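Local structure of type III secretion system effector protein ExoU (Pseudomonas fluorescens, 4QMK) at residues T485-A490 with F535-Q540; K474-A479 with I520-K525. The protein probably acts as a patatin-like phospholipase toxin, secreted through the type III system and brought to the plasma membrane by a phosphatidylinositol 4,5-bisphosphate binding domain. One frame throughout, in Å; residues are numbered along the deposited sequence.

Interaction 1: T485-A490 with F535-Q540; sequences TAIAEA and FQQLLQ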
# COMPACT_ATOMS: atom_id res chain seq x y z
N THR A 485 23.99 -20.51 -2.34
CA THR A 485 25.18 -19.71 -2.05
C THR A 485 25.60 -18.87 -3.23
O THR A 485 25.91 -17.70 -3.09
CB THR A 485 26.36 -20.58 -1.59
OG1 THR A 485 26.14 -21.03 -0.25
CG2 THR A 485 27.67 -19.77 -1.62
N ALA A 486 25.63 -19.47 -4.41
CA ALA A 486 26.03 -18.71 -5.59
C ALA A 486 25.11 -17.53 -5.86
O ALA A 486 25.55 -16.52 -6.35
CB ALA A 486 26.12 -19.62 -6.79
N ILE A 487 23.81 -17.67 -5.56
CA ILE A 487 22.84 -16.60 -5.73
C ILE A 487 23.16 -15.51 -4.71
O ILE A 487 23.20 -14.34 -5.07
CB ILE A 487 21.38 -17.05 -5.48
CG1 ILE A 487 20.95 -18.27 -6.30
CG2 ILE A 487 20.42 -15.91 -5.75
CD1 ILE A 487 20.69 -18.00 -7.76
N ALA A 488 23.35 -15.87 -3.44
CA ALA A 488 23.77 -14.91 -2.40
C ALA A 488 25.03 -14.14 -2.81
O ALA A 488 25.07 -12.94 -2.66
CB ALA A 488 24.01 -15.62 -1.07
N GLU A 489 26.03 -14.84 -3.34
CA GLU A 489 27.28 -14.24 -3.84
C GLU A 489 27.02 -13.21 -4.92
O GLU A 489 27.55 -12.12 -4.86
CB GLU A 489 28.20 -15.30 -4.46
CG GLU A 489 28.63 -16.48 -3.56
CD GLU A 489 29.62 -16.11 -2.48
OE1 GLU A 489 30.12 -14.96 -2.52
OE2 GLU A 489 29.89 -16.96 -1.59
N ALA A 490 26.26 -13.56 -5.93
CA ALA A 490 25.94 -12.63 -7.02
C ALA A 490 25.18 -11.40 -6.52
O ALA A 490 25.32 -10.32 -7.11
CB ALA A 490 25.12 -13.33 -8.11
N PHE A 535 15.96 -18.61 -4.79
CA PHE A 535 15.46 -19.46 -5.83
C PHE A 535 14.44 -18.72 -6.70
O PHE A 535 14.48 -18.81 -7.94
CB PHE A 535 14.91 -20.81 -5.33
CG PHE A 535 15.95 -21.74 -4.72
CD1 PHE A 535 17.34 -21.51 -4.88
CD2 PHE A 535 15.56 -22.89 -4.08
CE1 PHE A 535 18.27 -22.39 -4.38
CE2 PHE A 535 16.51 -23.77 -3.55
CZ PHE A 535 17.87 -23.53 -3.72
N GLN A 536 13.58 -17.94 -6.07
CA GLN A 536 12.59 -17.15 -6.81
C GLN A 536 13.28 -16.21 -7.80
O GLN A 536 12.90 -16.15 -8.95
CB GLN A 536 11.67 -16.38 -5.85
CG GLN A 536 10.56 -17.22 -5.25
CD GLN A 536 9.54 -17.65 -6.31
OE1 GLN A 536 9.19 -16.87 -7.20
NE2 GLN A 536 9.07 -18.88 -6.22
N GLN A 537 14.31 -15.48 -7.37
CA GLN A 537 14.99 -14.57 -8.32
C GLN A 537 15.54 -15.35 -9.51
O GLN A 537 15.47 -14.90 -10.65
CB GLN A 537 16.20 -13.87 -7.74
CG GLN A 537 16.03 -13.07 -6.49
CD GLN A 537 17.38 -12.51 -6.02
OE1 GLN A 537 17.78 -12.72 -4.87
NE2 GLN A 537 18.10 -11.85 -6.93
N LEU A 538 16.14 -16.50 -9.21
CA LEU A 538 16.72 -17.32 -10.25
C LEU A 538 15.61 -17.78 -11.17
O LEU A 538 15.79 -17.77 -12.39
CB LEU A 538 17.49 -18.50 -9.68
CG LEU A 538 18.02 -19.40 -10.80
CD1 LEU A 538 19.01 -18.71 -11.72
CD2 LEU A 538 18.63 -20.65 -10.20
N LEU A 539 14.47 -18.17 -10.61
CA LEU A 539 13.34 -18.58 -11.49
C LEU A 539 12.88 -17.46 -12.40
O LEU A 539 12.51 -17.72 -13.54
CB LEU A 539 12.16 -19.12 -10.70
CG LEU A 539 12.41 -20.50 -10.09
CD1 LEU A 539 11.22 -20.92 -9.28
CD2 LEU A 539 12.71 -21.50 -11.17
N GLN A 540 12.92 -16.23 -11.92
CA GLN A 540 12.54 -15.09 -12.80
C GLN A 540 13.51 -14.98 -13.97
O GLN A 540 13.08 -14.89 -15.11
CB GLN A 540 12.49 -13.77 -12.03
CG GLN A 540 11.44 -13.73 -10.92
CD GLN A 540 10.05 -14.19 -11.40
OE1 GLN A 540 9.64 -13.89 -12.52
NE2 GLN A 540 9.35 -14.94 -10.55
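Ile-487 and Leu-538 make the apolar part of this helix-helix contact, and their side chains cross at about a right angle. The delta methyl of Ile-487 does the touching: CD1 lies 3.8 Å from Leu-538 CB and 4.1 Å from Leu-538 CD2, so it rests on the base of the leucine and on one of its two methyls. The isoleucine reaches this place because CG1 stands anti to the carbonyl carbon (chi1 -54°), while CG2, anti to the backbone N, takes the other branch toward Gln-537. These are also the residues whose backbones come nearest, with the CA atoms of Ile-487 and Leu-538 7.6 Å apart.

Polar chemistry stays at the margin, and no hydrogen bond joins the two segments. Gln-537 OE1 passes 4.2 Å from Ile-487 CG2, a loose approach to a methyl. The same oxygen accepts a hydrogen bond from Asn-491 ND2, so the glutamine is tied to the C-terminal end of helix 464-491, one turn beyond Ile-487.

Helix 533-544 crosses helix 464-491 steeply here. Leu-503 of helix 501-513 touches both Ile-487 and Leu-538, closing a three-helix junction. Leu-538 also meets Leu-483, further back on helix 464-491, and Leu-557 of helix 555-585, which places the pair within the all-helical C-terminal part of the chain.

Interaction 2: K474-A479 with I520-K525; sequences KDAQQA and IEWLGK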
# COMPACT_ATOMS: atom_id res chain seq x y z
N LYS A 474 21.52 -36.61 0.27
CA LYS A 474 22.57 -35.79 0.87
C LYS A 474 23.25 -34.99 -0.24
O LYS A 474 23.45 -33.79 -0.11
CB LYS A 474 23.62 -36.63 1.60
CG LYS A 474 24.31 -35.82 2.67
CD LYS A 474 25.61 -36.41 3.22
CE LYS A 474 26.13 -35.47 4.32
NZ LYS A 474 27.48 -35.77 4.87
N ASP A 475 23.59 -35.63 -1.36
CA ASP A 475 24.22 -34.87 -2.42
C ASP A 475 23.31 -33.77 -2.90
O ASP A 475 23.77 -32.69 -3.19
CB ASP A 475 24.59 -35.74 -3.63
CG ASP A 475 25.60 -36.80 -3.32
OD1 ASP A 475 26.39 -36.69 -2.34
OD2 ASP A 475 25.60 -37.77 -4.09
N ALA A 476 22.00 -34.03 -3.02
CA ALA A 476 21.12 -32.98 -3.50
C ALA A 476 21.01 -31.85 -2.52
O ALA A 476 20.96 -30.72 -2.95
CB ALA A 476 19.75 -33.54 -3.83
N GLN A 477 20.94 -32.14 -1.20
CA GLN A 477 21.00 -31.06 -0.20
C GLN A 477 22.27 -30.23 -0.40
O GLN A 477 22.23 -29.02 -0.30
CB GLN A 477 21.00 -31.58 1.28
CG GLN A 477 19.62 -31.79 1.93
CD GLN A 477 19.48 -33.06 2.85
OE1 GLN A 477 20.43 -33.87 3.08
NE2 GLN A 477 18.22 -33.27 3.33
N GLN A 478 23.39 -30.86 -0.74
CA GLN A 478 24.61 -30.08 -0.93
C GLN A 478 24.61 -29.26 -2.21
O GLN A 478 25.04 -28.11 -2.20
CB GLN A 478 25.85 -30.95 -0.85
CG GLN A 478 26.02 -31.56 0.53
CD GLN A 478 27.18 -32.54 0.64
OE1 GLN A 478 27.91 -32.84 -0.34
NE2 GLN A 478 27.37 -33.05 1.86
N ALA A 479 24.13 -29.82 -3.30
CA ALA A 479 24.17 -29.07 -4.55
C ALA A 479 23.20 -27.91 -4.46
O ALA A 479 23.51 -26.84 -4.99
CB ALA A 479 23.81 -29.97 -5.70
N ILE A 520 15.42 -34.95 -12.38
CA ILE A 520 15.45 -33.60 -12.94
C ILE A 520 14.15 -32.88 -12.49
O ILE A 520 14.21 -31.80 -11.88
CB ILE A 520 15.50 -33.64 -14.48
CG1 ILE A 520 16.72 -34.38 -15.03
CG2 ILE A 520 15.45 -32.22 -15.07
CD1 ILE A 520 18.04 -33.63 -14.85
N GLU A 521 12.99 -33.51 -12.72
CA GLU A 521 11.71 -32.91 -12.32
C GLU A 521 11.71 -32.62 -10.84
O GLU A 521 11.17 -31.62 -10.38
CB GLU A 521 10.50 -33.85 -12.52
CG GLU A 521 10.30 -34.57 -13.82
CD GLU A 521 9.04 -35.48 -13.73
OE1 GLU A 521 9.18 -36.74 -13.65
OE2 GLU A 521 7.90 -34.92 -13.65
N TRP A 522 12.23 -33.57 -10.08
CA TRP A 522 12.22 -33.44 -8.63
C TRP A 522 13.03 -32.23 -8.14
O TRP A 522 12.52 -31.39 -7.37
CB TRP A 522 12.71 -34.71 -8.03
CG TRP A 522 12.61 -34.78 -6.56
CD1 TRP A 522 11.63 -35.36 -5.84
CD2 TRP A 522 13.62 -34.39 -5.61
NE1 TRP A 522 11.92 -35.31 -4.49
CE2 TRP A 522 13.14 -34.71 -4.34
CE3 TRP A 522 14.90 -33.84 -5.73
CZ2 TRP A 522 13.87 -34.49 -3.22
CZ3 TRP A 522 15.63 -33.57 -4.56
CH2 TRP A 522 15.12 -33.89 -3.36
N LEU A 523 14.24 -32.08 -8.65
CA LEU A 523 15.08 -30.97 -8.27
C LEU A 523 14.43 -29.70 -8.68
O LEU A 523 14.57 -28.67 -8.00
CB LEU A 523 16.45 -31.07 -8.95
CG LEU A 523 17.25 -32.27 -8.46
CD1 LEU A 523 18.23 -32.66 -9.51
CD2 LEU A 523 17.93 -31.94 -7.13
N GLY A 524 13.77 -29.73 -9.84
CA GLY A 524 13.07 -28.55 -10.32
C GLY A 524 11.95 -28.10 -9.36
O GLY A 524 11.72 -26.90 -9.18
N LYS A 525 11.28 -29.06 -8.73
CA LYS A 525 10.29 -28.74 -7.71
C LYS A 525 10.98 -28.10 -6.55
O LYS A 525 10.44 -27.18 -5.96
CB LYS A 525 9.57 -29.96 -7.12
CG LYS A 525 8.94 -30.98 -8.04
CD LYS A 525 7.81 -30.44 -8.80
CE LYS A 525 7.28 -31.49 -9.77
NZ LYS A 525 6.64 -32.59 -9.04
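Ala-476 of helix 464-491 and Leu-523 of helix 517-526 mark the closest backbone approach, their CA atoms 8.0 Å apart, where the short helix runs across the long one. This is helix-helix packing in the all-helical C-terminal part of the protein. Within each segment the regular i to i+4 bonds are kept, as from Gln-478 N to Lys-474 O (3.0 Å), and no hydrogen bond passes between the two.

A single methyl group serves one side of the contact. Ala-476 CB points at the short helix and meets two neighbouring residues there, the indole of Trp-522 and the isobutyl group of Leu-523. With its CG anti to the backbone N (chi1 -173°), Trp-522 carries the six-membered part of its ring to the alanine, which approaches the ring obliquely. Leu-523 stands beside the indole: its CG lies in the ring plane at the edge, and its CD2 is 3.8 Å from Trp-522 CZ3.

The indole has a polar anchor as well, since Trp-522 NE1 donates to Met-446 O, while Arg-526 makes a cation-pi contact with the ring. Leu-513 of helix 501-513 touches Ala-476, and Leu-510 of the same helix touches Leu-523. The methyl of Ala-476 is almost equally distant from its two partners, 4.2 Å from Trp-522 CZ3 and 4.1 Å from Leu-523 CD2.

Interactions 1 and 2 share helix 464-491, which packs against helix 517-526 in one and against the next helix along the chain, 533-544, in the other. Their centres are 15 Å apart, and their nearest atoms, about 6 Å apart, do not touch. Both are buried and lie about 26 Å from the centre of the chain. Neither has a hydrogen bond between its segments, and helix 501-513 flanks both. They differ in what the shared helix offers: a branched isoleucine in interaction 1, beside the Gln-537 amide, hydrogen-bonded to Asn-491, and a small alanine in interaction 2, met by an aromatic ring and a leucine.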